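Side-chain contacts in RNA-dependent RNA Polymerase (PDB 6TZ0), which catalyses RNA-templated RNA synthesis in transcription and genome replication of a double-stranded RNA virus: residues N9-F12 and S13-R16; R16-T19 and R20-K24; F296-L299 and R300-A304; M502-T505 and I506-I510; T559-I562 and Y563-V567. All coordinates share one frame; numbering follows the deposited sequence.

Interaction 1: N9-F12 and S13-R16; sequences NTIF and SETR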
# COMPACT_ATOMS: atom_id res chain seq x y z
N ASN A 9 -12.76 -47.83 2.17
CA ASN A 9 -13.60 -48.99 2.38
C ASN A 9 -14.67 -48.76 3.44
O ASN A 9 -15.34 -49.72 3.84
CB ASN A 9 -12.75 -50.20 2.76
CG ASN A 9 -11.93 -50.70 1.62
OD1 ASN A 9 -12.41 -50.79 0.49
ND2 ASN A 9 -10.68 -51.05 1.89
N THR A 10 -14.85 -47.53 3.90
CA THR A 10 -15.90 -47.25 4.85
C THR A 10 -17.25 -47.18 4.15
O THR A 10 -17.34 -47.04 2.93
CB THR A 10 -15.64 -45.95 5.60
OG1 THR A 10 -15.56 -44.87 4.66
CG2 THR A 10 -14.35 -46.03 6.36
N ILE A 11 -18.32 -47.30 4.94
CA ILE A 11 -19.66 -47.20 4.39
C ILE A 11 -20.07 -45.76 4.11
O ILE A 11 -21.04 -45.53 3.38
CB ILE A 11 -20.66 -47.90 5.32
CG1 ILE A 11 -20.53 -47.35 6.74
CG2 ILE A 11 -20.44 -49.39 5.31
CD1 ILE A 11 -21.58 -47.87 7.68
N PHE A 12 -19.34 -44.78 4.65
CA PHE A 12 -19.54 -43.40 4.22
C PHE A 12 -18.98 -43.16 2.83
O PHE A 12 -19.54 -42.37 2.07
CB PHE A 12 -18.92 -42.43 5.22
CG PHE A 12 -18.86 -41.01 4.73
CD1 PHE A 12 -20.02 -40.27 4.60
CD2 PHE A 12 -17.65 -40.42 4.41
CE1 PHE A 12 -19.98 -38.97 4.14
CE2 PHE A 12 -17.60 -39.12 3.95
CZ PHE A 12 -18.76 -38.40 3.82
N SER A 13 -17.88 -43.83 2.47
CA SER A 13 -17.28 -43.62 1.16
C SER A 13 -18.14 -44.16 0.03
O SER A 13 -17.95 -43.76 -1.12
CB SER A 13 -15.90 -44.27 1.10
OG SER A 13 -16.02 -45.68 1.12
N GLU A 14 -19.08 -45.06 0.33
CA GLU A 14 -19.96 -45.61 -0.68
C GLU A 14 -21.36 -45.01 -0.68
O GLU A 14 -22.02 -45.05 -1.72
CB GLU A 14 -20.06 -47.13 -0.52
CG GLU A 14 -20.66 -47.58 0.78
CD GLU A 14 -20.63 -49.09 0.94
OE1 GLU A 14 -20.12 -49.76 0.02
OE2 GLU A 14 -21.12 -49.59 1.97
N THR A 15 -21.81 -44.44 0.43
CA THR A 15 -23.15 -43.86 0.51
C THR A 15 -23.16 -42.34 0.56
O THR A 15 -24.16 -41.74 0.16
CB THR A 15 -23.88 -44.39 1.75
OG1 THR A 15 -23.16 -44.02 2.93
CG2 THR A 15 -23.99 -45.89 1.69
N ARG A 16 -22.07 -41.73 1.05
CA ARG A 16 -21.91 -40.28 1.21
C ARG A 16 -23.01 -39.68 2.09
O ARG A 16 -23.41 -38.53 1.91
CB ARG A 16 -21.83 -39.56 -0.14
CG ARG A 16 -20.61 -39.97 -0.93
CD ARG A 16 -20.52 -39.26 -2.26
NE ARG A 16 -19.42 -39.78 -3.07
CZ ARG A 16 -19.14 -39.38 -4.30
NH1 ARG A 16 -19.89 -38.45 -4.88
NH2 ARG A 16 -18.13 -39.92 -4.96

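Interaction 2: R16-T19 and R20-K24; sequences RKFT and RESFK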
# COMPACT_ATOMS: atom_id res chain seq x y z
N ARG A 16 -22.07 -41.73 1.05
CA ARG A 16 -21.91 -40.28 1.21
C ARG A 16 -23.01 -39.68 2.09
O ARG A 16 -23.41 -38.53 1.91
CB ARG A 16 -21.83 -39.56 -0.14
CG ARG A 16 -20.61 -39.97 -0.93
CD ARG A 16 -20.52 -39.26 -2.26
NE ARG A 16 -19.42 -39.78 -3.07
CZ ARG A 16 -19.14 -39.38 -4.30
NH1 ARG A 16 -19.89 -38.45 -4.88
NH2 ARG A 16 -18.13 -39.92 -4.96
N LYS A 17 -23.48 -40.47 3.05
CA LYS A 17 -24.46 -40.06 4.04
C LYS A 17 -23.95 -40.47 5.40
O LYS A 17 -23.09 -41.35 5.52
CB LYS A 17 -25.83 -40.70 3.80
CG LYS A 17 -26.51 -40.28 2.53
CD LYS A 17 -27.83 -40.99 2.38
CE LYS A 17 -28.54 -40.58 1.12
NZ LYS A 17 -29.84 -41.27 0.99
N PHE A 18 -24.46 -39.83 6.44
CA PHE A 18 -24.08 -40.15 7.80
C PHE A 18 -25.23 -40.85 8.51
O PHE A 18 -26.22 -40.22 8.88
CB PHE A 18 -23.64 -38.92 8.59
CG PHE A 18 -22.35 -38.33 8.11
CD1 PHE A 18 -21.20 -39.10 8.08
CD2 PHE A 18 -22.26 -36.99 7.79
CE1 PHE A 18 -20.00 -38.56 7.66
CE2 PHE A 18 -21.06 -36.44 7.39
CZ PHE A 18 -19.93 -37.23 7.32
N THR A 19 -25.08 -42.15 8.70
CA THR A 19 -25.92 -42.92 9.59
C THR A 19 -25.28 -42.89 10.98
O THR A 19 -24.37 -42.09 11.24
CB THR A 19 -26.09 -44.35 9.06
OG1 THR A 19 -24.83 -45.02 9.08
CG2 THR A 19 -26.61 -44.31 7.63
N ARG A 20 -25.73 -43.75 11.88
CA ARG A 20 -25.06 -43.85 13.17
C ARG A 20 -23.91 -44.84 13.15
O ARG A 20 -23.04 -44.78 14.03
CB ARG A 20 -26.06 -44.22 14.27
CG ARG A 20 -27.09 -43.14 14.53
CD ARG A 20 -27.86 -43.39 15.80
NE ARG A 20 -28.62 -44.64 15.77
CZ ARG A 20 -29.86 -44.76 15.30
NH1 ARG A 20 -30.49 -43.71 14.79
NH2 ARG A 20 -30.46 -45.94 15.32
N GLU A 21 -23.88 -45.74 12.17
CA GLU A 21 -22.77 -46.66 12.01
C GLU A 21 -21.68 -46.12 11.09
O GLU A 21 -20.60 -46.72 11.02
CB GLU A 21 -23.26 -48.01 11.44
CG GLU A 21 -24.11 -48.82 12.40
CD GLU A 21 -25.58 -48.46 12.34
OE1 GLU A 21 -25.97 -47.61 11.52
OE2 GLU A 21 -26.36 -49.04 13.13
N SER A 22 -21.94 -45.02 10.39
CA SER A 22 -20.97 -44.45 9.47
C SER A 22 -20.33 -43.18 9.98
O SER A 22 -19.18 -42.88 9.62
CB SER A 22 -21.64 -44.16 8.12
OG SER A 22 -22.67 -43.20 8.25
N PHE A 23 -21.03 -42.43 10.83
CA PHE A 23 -20.49 -41.17 11.34
C PHE A 23 -19.42 -41.43 12.40
O PHE A 23 -18.39 -40.73 12.44
CB PHE A 23 -21.63 -40.33 11.90
CG PHE A 23 -21.24 -38.94 12.32
CD1 PHE A 23 -20.96 -37.97 11.38
CD2 PHE A 23 -21.18 -38.60 13.66
CE1 PHE A 23 -20.61 -36.70 11.76
CE2 PHE A 23 -20.82 -37.33 14.04
CZ PHE A 23 -20.55 -36.38 13.09
N LYS A 24 -19.64 -42.43 13.25
CA LYS A 24 -18.66 -42.80 14.27
C LYS A 24 -17.40 -43.38 13.64
O LYS A 24 -16.29 -43.16 14.15
CB LYS A 24 -19.29 -43.81 15.23
CG LYS A 24 -18.41 -44.23 16.39
CD LYS A 24 -19.16 -45.15 17.33
CE LYS A 24 -19.40 -46.51 16.70
NZ LYS A 24 -18.13 -47.26 16.52

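Interaction 3: F296-L299 and R300-A304; sequences FISL and RAKRA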
# COMPACT_ATOMS: atom_id res chain seq x y z
N PHE A 296 0.77 -15.29 -33.60
CA PHE A 296 0.70 -16.73 -33.38
C PHE A 296 1.99 -17.42 -33.80
O PHE A 296 2.36 -18.42 -33.20
CB PHE A 296 -0.49 -17.34 -34.12
CG PHE A 296 -1.84 -16.93 -33.58
CD1 PHE A 296 -1.97 -16.31 -32.35
CD2 PHE A 296 -2.99 -17.20 -34.31
CE1 PHE A 296 -3.21 -15.94 -31.87
CE2 PHE A 296 -4.23 -16.84 -33.83
CZ PHE A 296 -4.34 -16.20 -32.61
N ILE A 297 2.70 -16.87 -34.79
CA ILE A 297 3.94 -17.47 -35.26
C ILE A 297 5.02 -17.40 -34.19
O ILE A 297 5.70 -18.39 -33.88
CB ILE A 297 4.39 -16.78 -36.56
CG1 ILE A 297 3.41 -17.09 -37.69
CG2 ILE A 297 5.80 -17.18 -36.94
CD1 ILE A 297 3.63 -16.27 -38.92
N SER A 298 5.18 -16.21 -33.59
CA SER A 298 6.16 -16.03 -32.53
C SER A 298 5.79 -16.85 -31.30
O SER A 298 6.67 -17.43 -30.65
CB SER A 298 6.27 -14.55 -32.18
OG SER A 298 7.18 -14.35 -31.12
N LEU A 299 4.49 -16.95 -30.99
CA LEU A 299 4.08 -17.75 -29.84
C LEU A 299 4.30 -19.25 -30.07
O LEU A 299 4.72 -19.96 -29.15
CB LEU A 299 2.62 -17.46 -29.48
CG LEU A 299 2.36 -16.39 -28.41
CD1 LEU A 299 2.78 -15.00 -28.83
CD2 LEU A 299 0.90 -16.39 -28.06
N ARG A 300 4.08 -19.74 -31.30
CA ARG A 300 4.34 -21.14 -31.62
C ARG A 300 5.82 -21.47 -31.53
O ARG A 300 6.20 -22.50 -30.96
CB ARG A 300 3.83 -21.47 -33.02
CG ARG A 300 2.34 -21.61 -33.18
CD ARG A 300 2.03 -21.58 -34.66
NE ARG A 300 0.61 -21.49 -34.95
CZ ARG A 300 0.12 -21.26 -36.17
NH1 ARG A 300 0.95 -21.09 -37.19
NH2 ARG A 300 -1.19 -21.19 -36.36
N ALA A 301 6.67 -20.61 -32.09
CA ALA A 301 8.11 -20.86 -32.08
C ALA A 301 8.67 -20.80 -30.66
O ALA A 301 9.46 -21.67 -30.26
CB ALA A 301 8.83 -19.86 -32.98
N LYS A 302 8.25 -19.80 -29.89
CA LYS A 302 8.71 -19.67 -28.51
C LYS A 302 8.18 -20.80 -27.64
O LYS A 302 8.87 -21.25 -26.72
CB LYS A 302 8.27 -18.31 -27.98
CG LYS A 302 8.94 -17.87 -26.71
CD LYS A 302 8.39 -16.51 -26.29
CE LYS A 302 9.24 -15.37 -26.80
NZ LYS A 302 8.98 -15.05 -28.23
N ARG A 303 6.98 -21.29 -27.94
CA ARG A 303 6.40 -22.39 -27.20
C ARG A 303 7.13 -23.69 -27.49
O ARG A 303 7.34 -24.51 -26.59
CB ARG A 303 4.92 -22.52 -27.58
CG ARG A 303 4.15 -23.50 -26.77
CD ARG A 303 2.70 -23.61 -27.23
NE ARG A 303 2.00 -22.34 -27.13
CZ ARG A 303 1.50 -21.69 -28.18
NH1 ARG A 303 1.62 -22.21 -29.39
NH2 ARG A 303 0.87 -20.54 -28.01
N ALA A 304 7.53 -23.89 -28.75
CA ALA A 304 8.25 -25.11 -29.10
C ALA A 304 9.67 -25.10 -28.54
O ALA A 304 10.18 -26.16 -28.17
CB ALA A 304 8.29 -25.29 -30.61

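Interaction 4: M502-T505 and I506-I510; sequences MPYT and IGKQI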
# COMPACT_ATOMS: atom_id res chain seq x y z
N MET A 502 -1.58 15.96 0.24
CA MET A 502 -2.30 16.90 -0.60
C MET A 502 -2.26 16.57 -2.10
O MET A 502 -3.28 16.80 -2.77
CB MET A 502 -1.80 18.33 -0.31
CG MET A 502 -2.56 19.44 -1.02
SD MET A 502 -4.32 19.53 -0.65
CE MET A 502 -4.29 20.27 0.97
N PRO A 503 -1.17 16.02 -2.70
CA PRO A 503 -1.32 15.47 -4.06
C PRO A 503 -2.34 14.34 -4.17
O PRO A 503 -3.07 14.27 -5.17
CB PRO A 503 0.10 14.99 -4.39
CG PRO A 503 0.95 15.89 -3.64
CD PRO A 503 0.27 16.15 -2.36
N TYR A 504 -2.42 13.48 -3.15
CA TYR A 504 -3.45 12.45 -3.10
C TYR A 504 -4.84 13.05 -3.02
O TYR A 504 -5.76 12.59 -3.71
CB TYR A 504 -3.20 11.53 -1.91
CG TYR A 504 -4.36 10.62 -1.60
CD1 TYR A 504 -4.68 9.56 -2.45
CD2 TYR A 504 -5.15 10.81 -0.48
CE1 TYR A 504 -5.75 8.74 -2.17
CE2 TYR A 504 -6.21 10.00 -0.20
CZ TYR A 504 -6.51 8.96 -1.05
OH TYR A 504 -7.57 8.14 -0.77
N THR A 505 -5.02 14.08 -2.20
CA THR A 505 -6.33 14.70 -2.03
C THR A 505 -6.77 15.41 -3.30
O THR A 505 -7.95 15.38 -3.66
CB THR A 505 -6.27 15.67 -0.85
OG1 THR A 505 -5.87 14.95 0.32
CG2 THR A 505 -7.60 16.33 -0.59
N ILE A 506 -5.83 16.01 -4.03
CA ILE A 506 -6.17 16.67 -5.28
C ILE A 506 -6.51 15.65 -6.36
O ILE A 506 -7.56 15.74 -7.01
CB ILE A 506 -5.03 17.60 -5.72
CG1 ILE A 506 -4.96 18.81 -4.79
CG2 ILE A 506 -5.18 18.01 -7.17
CD1 ILE A 506 -3.76 19.66 -5.00
N GLY A 507 -5.65 14.65 -6.57
CA GLY A 507 -5.92 13.66 -7.60
C GLY A 507 -7.07 12.71 -7.30
O GLY A 507 -7.55 12.05 -8.22
N LYS A 508 -7.50 12.63 -6.04
CA LYS A 508 -8.63 11.80 -5.67
C LYS A 508 -9.95 12.39 -6.16
O LYS A 508 -10.92 11.64 -6.34
CB LYS A 508 -8.62 11.64 -4.15
CG LYS A 508 -9.64 10.72 -3.53
CD LYS A 508 -9.48 10.75 -2.02
CE LYS A 508 -10.46 9.82 -1.35
NZ LYS A 508 -11.85 10.30 -1.51
N GLN A 509 -10.01 13.70 -6.40
CA GLN A 509 -11.26 14.34 -6.74
C GLN A 509 -11.69 14.08 -8.17
O GLN A 509 -12.87 14.28 -8.49
CB GLN A 509 -11.17 15.84 -6.50
CG GLN A 509 -10.80 16.22 -5.09
CD GLN A 509 -11.80 15.75 -4.06
OE1 GLN A 509 -13.01 15.77 -4.29
NE2 GLN A 509 -11.30 15.31 -2.92
N ILE A 510 -10.78 13.64 -9.05
CA ILE A 510 -11.13 13.44 -10.45
C ILE A 510 -11.94 12.17 -10.67
O ILE A 510 -12.55 12.00 -11.73
CB ILE A 510 -9.84 13.46 -11.31
CG1 ILE A 510 -10.14 13.80 -12.77
CG2 ILE A 510 -9.13 12.13 -11.25
CD1 ILE A 510 -8.94 14.16 -13.59

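Interaction 5: T559-I562 and Y563-V567; sequences TKDI and YNTFV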
# COMPACT_ATOMS: atom_id res chain seq x y z
N THR A 559 8.75 11.71 -15.34
CA THR A 559 7.40 11.19 -15.48
C THR A 559 6.53 11.61 -14.30
O THR A 559 5.33 11.87 -14.47
CB THR A 559 7.46 9.66 -15.61
OG1 THR A 559 8.33 9.33 -16.70
CG2 THR A 559 6.10 9.09 -15.92
N LYS A 560 7.13 11.71 -13.11
CA LYS A 560 6.44 12.28 -11.95
C LYS A 560 6.08 13.74 -12.18
O LYS A 560 5.04 14.21 -11.70
CB LYS A 560 7.32 12.11 -10.72
CG LYS A 560 6.79 12.74 -9.45
CD LYS A 560 5.60 12.01 -8.90
CE LYS A 560 5.01 12.80 -7.76
NZ LYS A 560 5.99 13.01 -6.68
N ASP A 561 6.90 14.46 -12.95
CA ASP A 561 6.62 15.87 -13.20
C ASP A 561 5.35 16.10 -14.03
O ASP A 561 4.75 17.17 -13.92
CB ASP A 561 7.83 16.50 -13.89
CG ASP A 561 7.95 17.98 -13.62
OD1 ASP A 561 7.10 18.53 -12.89
OD2 ASP A 561 8.91 18.59 -14.11
N ILE A 562 4.88 15.10 -14.80
CA ILE A 562 3.64 15.24 -15.57
C ILE A 562 2.44 15.38 -14.64
O ILE A 562 1.59 16.26 -14.81
CB ILE A 562 3.46 14.05 -16.53
CG1 ILE A 562 4.58 14.00 -17.57
CG2 ILE A 562 2.12 14.12 -17.25
CD1 ILE A 562 4.55 12.78 -18.43
N TYR A 563 2.36 14.51 -13.63
CA TYR A 563 1.33 14.63 -12.60
C TYR A 563 1.57 15.86 -11.72
O TYR A 563 0.60 16.45 -11.22
CB TYR A 563 1.33 13.35 -11.76
CG TYR A 563 0.27 13.22 -10.70
CD1 TYR A 563 -1.04 12.89 -11.03
CD2 TYR A 563 0.58 13.38 -9.35
CE1 TYR A 563 -2.01 12.75 -10.06
CE2 TYR A 563 -0.39 13.24 -8.38
CZ TYR A 563 -1.67 12.93 -8.74
OH TYR A 563 -2.63 12.79 -7.77
N ASN A 564 2.84 16.25 -11.54
CA ASN A 564 3.13 17.44 -10.74
C ASN A 564 2.60 18.71 -11.38
O ASN A 564 2.21 19.63 -10.66
CB ASN A 564 4.63 17.58 -10.50
CG ASN A 564 5.16 16.57 -9.53
OD1 ASN A 564 4.49 16.20 -8.58
ND2 ASN A 564 6.40 16.15 -9.74
N THR A 565 2.58 18.79 -12.71
CA THR A 565 1.99 19.96 -13.38
C THR A 565 0.50 20.08 -13.10
O THR A 565 -0.01 21.18 -12.85
CB THR A 565 2.20 19.89 -14.89
OG1 THR A 565 1.60 18.69 -15.40
CG2 THR A 565 3.65 19.90 -15.23
N PHE A 566 -0.22 18.95 -13.14
CA PHE A 566 -1.65 18.93 -12.82
C PHE A 566 -1.90 19.32 -11.37
O PHE A 566 -2.82 20.12 -11.08
CB PHE A 566 -2.18 17.53 -13.15
CG PHE A 566 -3.59 17.29 -12.72
CD1 PHE A 566 -4.65 17.90 -13.36
CD2 PHE A 566 -3.86 16.40 -11.69
CE1 PHE A 566 -5.95 17.65 -12.96
CE2 PHE A 566 -5.15 16.15 -11.28
CZ PHE A 566 -6.19 16.77 -11.92
N VAL A 567 -1.08 18.80 -10.46
CA VAL A 567 -1.21 19.13 -9.04
C VAL A 567 -0.92 20.61 -8.80
O VAL A 567 -1.63 21.27 -8.03
CB VAL A 567 -0.30 18.21 -8.21
CG1 VAL A 567 -0.24 18.63 -6.77
CG2 VAL A 567 -0.83 16.80 -8.28

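Interaction 1: N9-F12 and S13-R16
Ser-13 and Thr-10 meet at the first turn of helix 11-15, where hydroxyl groups bond to the backbone. Ser-13 OG donates to Thr-10 O at 2.6 Å, from a point 26° off the carbonyl plane. A chi1 of 69° sets this oxygen between the backbone N and carbonyl carbon of Ser-13, facing the preceding turn. Thr-15 also turns its hydroxyl back, but over four residues: OG1 donates to Ile-11 O at 2.6 Å. Thr-15 N donates to the same oxygen from above the carbonyl plane. Ile-11 O is thus gripped by two bonds from one residue.

The N-cap bond is weak. Thr-10 is the N-cap, and its OG1 accepts from Ser-13 N at 3.4 Å. OG1 also has a weak bond with Leu-7 O. At the other end a regular backbone bond closes the last turn, Arg-16 N to Phe-12 O at 2.8 Å. Arg-16 has positive phi and is where the chain leaves the helix.

Van der Waals contacts are few. The extended arm of Glu-14 brings OE2 to 3.4 Å from Ile-11 CG2, the two side chains crossing at a slant. Phe-12 CE1 lies 3.7 Å from Arg-16 CA.

Beyond the turn, the Phe-12 ring stacks on that of Phe-18 and meets Tyr-848 edge-to-face. Ser-13 O accepts from Gln-161 NE2. Helix 11-15 packs against helix 20-35 through Thr-10 and Ile-11, which both touch Glu-25, and against helix 145-160 through Phe-12 and Ser-13, which both touch Val-158.

Interaction 2: R16-T19 and R20-K24
Thr-19 and Ser-22 bond across the start of helix 20-35. Thr-19 N donates to Ser-22 OG at 2.7 Å, with an N-H...O angle of 145°. Ser-22 OG is turned back to this N-H by a chi1 of 63°, which places it between its own backbone N and carbonyl carbon. The same oxygen makes a weak bond of 3.3 Å to Lys-17 O. The Ser-22 hydroxyl therefore both accepts from and donates to the chain ahead of the helix.

Thr-19 is the N-cap. Together Thr-19 and Ser-22 form a capping box: Ser-22 OG takes the N-H of the N-cap residue, while the N-cap side chain of Thr-19 turns to the first-turn N-H groups, here with a weak bond from Glu-21 N to Thr-19 OG1 at 3.3 Å. Another weak bond, from Phe-23 N to Thr-19 O, belongs to the first helical turn.

Outside the polar cap the two phenylalanines pack in a T-shaped (edge-to-face) pair. The edge of Phe-23 points at one face of Phe-18, with ring centroids 5.0 Å apart and planes at 81°. Phe-23 CD1 makes the touch, 3.5 Å from Phe-18 CD1, toward the rim of the Phe-18 ring. Phe-23 CB lies 3.3 Å from Thr-19 O.

Phe-18 has backbone hydrogen bonds with Pro-849 and Glu-851, and Lys-17 makes a cation-pi contact with Phe-857. Phe-23 packs on Leu-834.

Interaction 3: F296-L299 and R300-A304
Leu-299 and Arg-303 stand one turn apart in helix 295-306, in the N-terminal region of the polymerase. The guanidinium of Arg-303 lays one face over Leu-299 O, which is 3.7 Å above the plane and over its centre. The chain bends at chi3 (-60°), and this folds the flat group back over the preceding turn. Such a placing probably lets the positive group feel the carbonyl dipole, although the guanidinium itself makes no hydrogen bond to this oxygen. Arg-303 NH2 also comes within 3.8 Å of Leu-299 CB.

Arg-300 behaves differently. Its chain is extended from CG to NE and runs alongside the carbonyl of Phe-296, with CG 3.2 Å from Phe-296 O. One face of its guanidinium looks at Phe-296 CB, which is offset toward the rim. Its polar end is held by a salt bridge from NE to Glu-259 OE2.

The framework is regular alpha helix, with four successive i to i+4 backbone bonds. Arg-300 N bonds to Phe-296 O at 2.9 Å, and Ala-301 N to Ile-297 O at 3.0 Å. Lys-302 N and Arg-303 N follow, taking Ser-298 O and Leu-299 O.

On the exposed side, Lys-302 bends at chi3 and chi4 and curls back over its own helix. Its NZ ends 3.5 Å from Ser-298 OG. The inner side of the helix faces two others. Phe-296 and Arg-303 both touch Glu-259 of helix 257-264. Arg-303, which is buried, also packs on Asn-312 and Ile-315 of helix 309-320.

Interaction 4: M502-T505 and I506-I510
Tyr-504 and Lys-508 lie against each other along helix 501-508 of the central polymerase domain. The aliphatic part of the lysine does the touching. Lys-508 CE is 3.4 Å from Tyr-504 OH, and CD is 3.6 Å from Tyr-504 CZ. The lysine meets the ring obliquely. Its CG is anti to the backbone N (chi1 -175°), which sends the chain out beside the tyrosine. Further round the helix, Met-502 CG and Ile-506 CD1 make a looser apolar contact at 4.2 Å.

These side chains are set in place by i to i+4 backbone bonds. Ile-506 N donates to Met-502 O, and Lys-508 N to Tyr-504 O at 2.9 Å. Gly-507 N donates to Pro-503 O at 3.0 Å, nearly straight at 170°. Pro-503 O also receives Tyr-563 OH of helix 557-573, so two donors share it. Thr-505 OG1 bonds to Phe-501 O, one turn back.

The surrounding helices cover the buried sides. Met-502 and Ile-506 both touch Cys-609 of helix 604-614. Gln-509 packs on Ile-404 and Val-408 of helix 401-409.

Gln-509 is bent at chi2 (-61°), and this curls its amide back toward the previous turn. Its CG passes 3.3 Å from Thr-505 O, and NE2 gives that same oxygen a weak hydrogen bond of 3.4 Å.

Interaction 5: T559-I562 and Y563-V567
Lys-560 and Asn-564 are joined through the backbone in the first half of helix 557-573. Asn-564 N donates to Lys-560 O at 3.0 Å, and this donor lies in the carbonyl plane. Thr-565 N makes the next i to i+4 bond, to Asp-561 O, also at 3.0 Å. A hydroxyl adds a third link: Thr-565 OG1 donates to Ile-562 O at 2.5 Å. A chi1 of 59° brings OG1 between the threonine's own N and carbonyl carbon, where it faces the carbonyl three residues back. This satisfies a buried hydroxyl within the helix itself.

Among the side chains, Lys-560 and Asn-564 cross at about a right angle. The lysine chain bends at chi2 and chi4 to pass the amide. Lys-560 CG is 3.4 Å from Asn-564 ND2, and CE is 3.5 Å from OD1 of that asparagine. Asp-561 approaches from another side, its OD1 3.6 Å from Asn-564 CB. Its carboxylate plane is turned 60° from the amide plane.

All of this is buried. Asp-561 OD1 has a weak bond from Gln-383 NE2, and Asp-561 packs on Leu-541 of a neighbouring chain, viral structural protein 4. Tyr-563 meets His-647 of helix 644-665 edge-to-face.

The helix belongs to the catalytic region. The side chain of Thr-559 is about 10 Å from those of Val-548, a magnesium-binding residue, and Asp-552, a UTP-binding residue; neither ligand is bound to this chain in the model. A helix soon after the strand carrying the magnesium-binding Asp-547 is consistent with the palm of RNA polymerases.

How the interactions relate
All five are local contacts between adjoining segments, so none closes a long loop, and none nests within or crosses another. Interaction 1 forms the short helix 11-15. Interaction 2 begins at Arg-16, the last residue of interaction 1 and the first beyond the helix, and starts helix 20-35. The two touch, with Ile-11 CG1 packing on Ser-22 CB. Interaction 3 stands alone in helix 295-306, its centre about 49 Å from that of interaction 1. Interactions 4 and 5 follow in the polymerase domain, with centres about 12 Å apart. Tyr-563 ties helix 557-573 to helix 501-508, and Ile-510 packs on Phe-566. This pair and interactions 1 and 2 lie on opposite sides of the chain's centre.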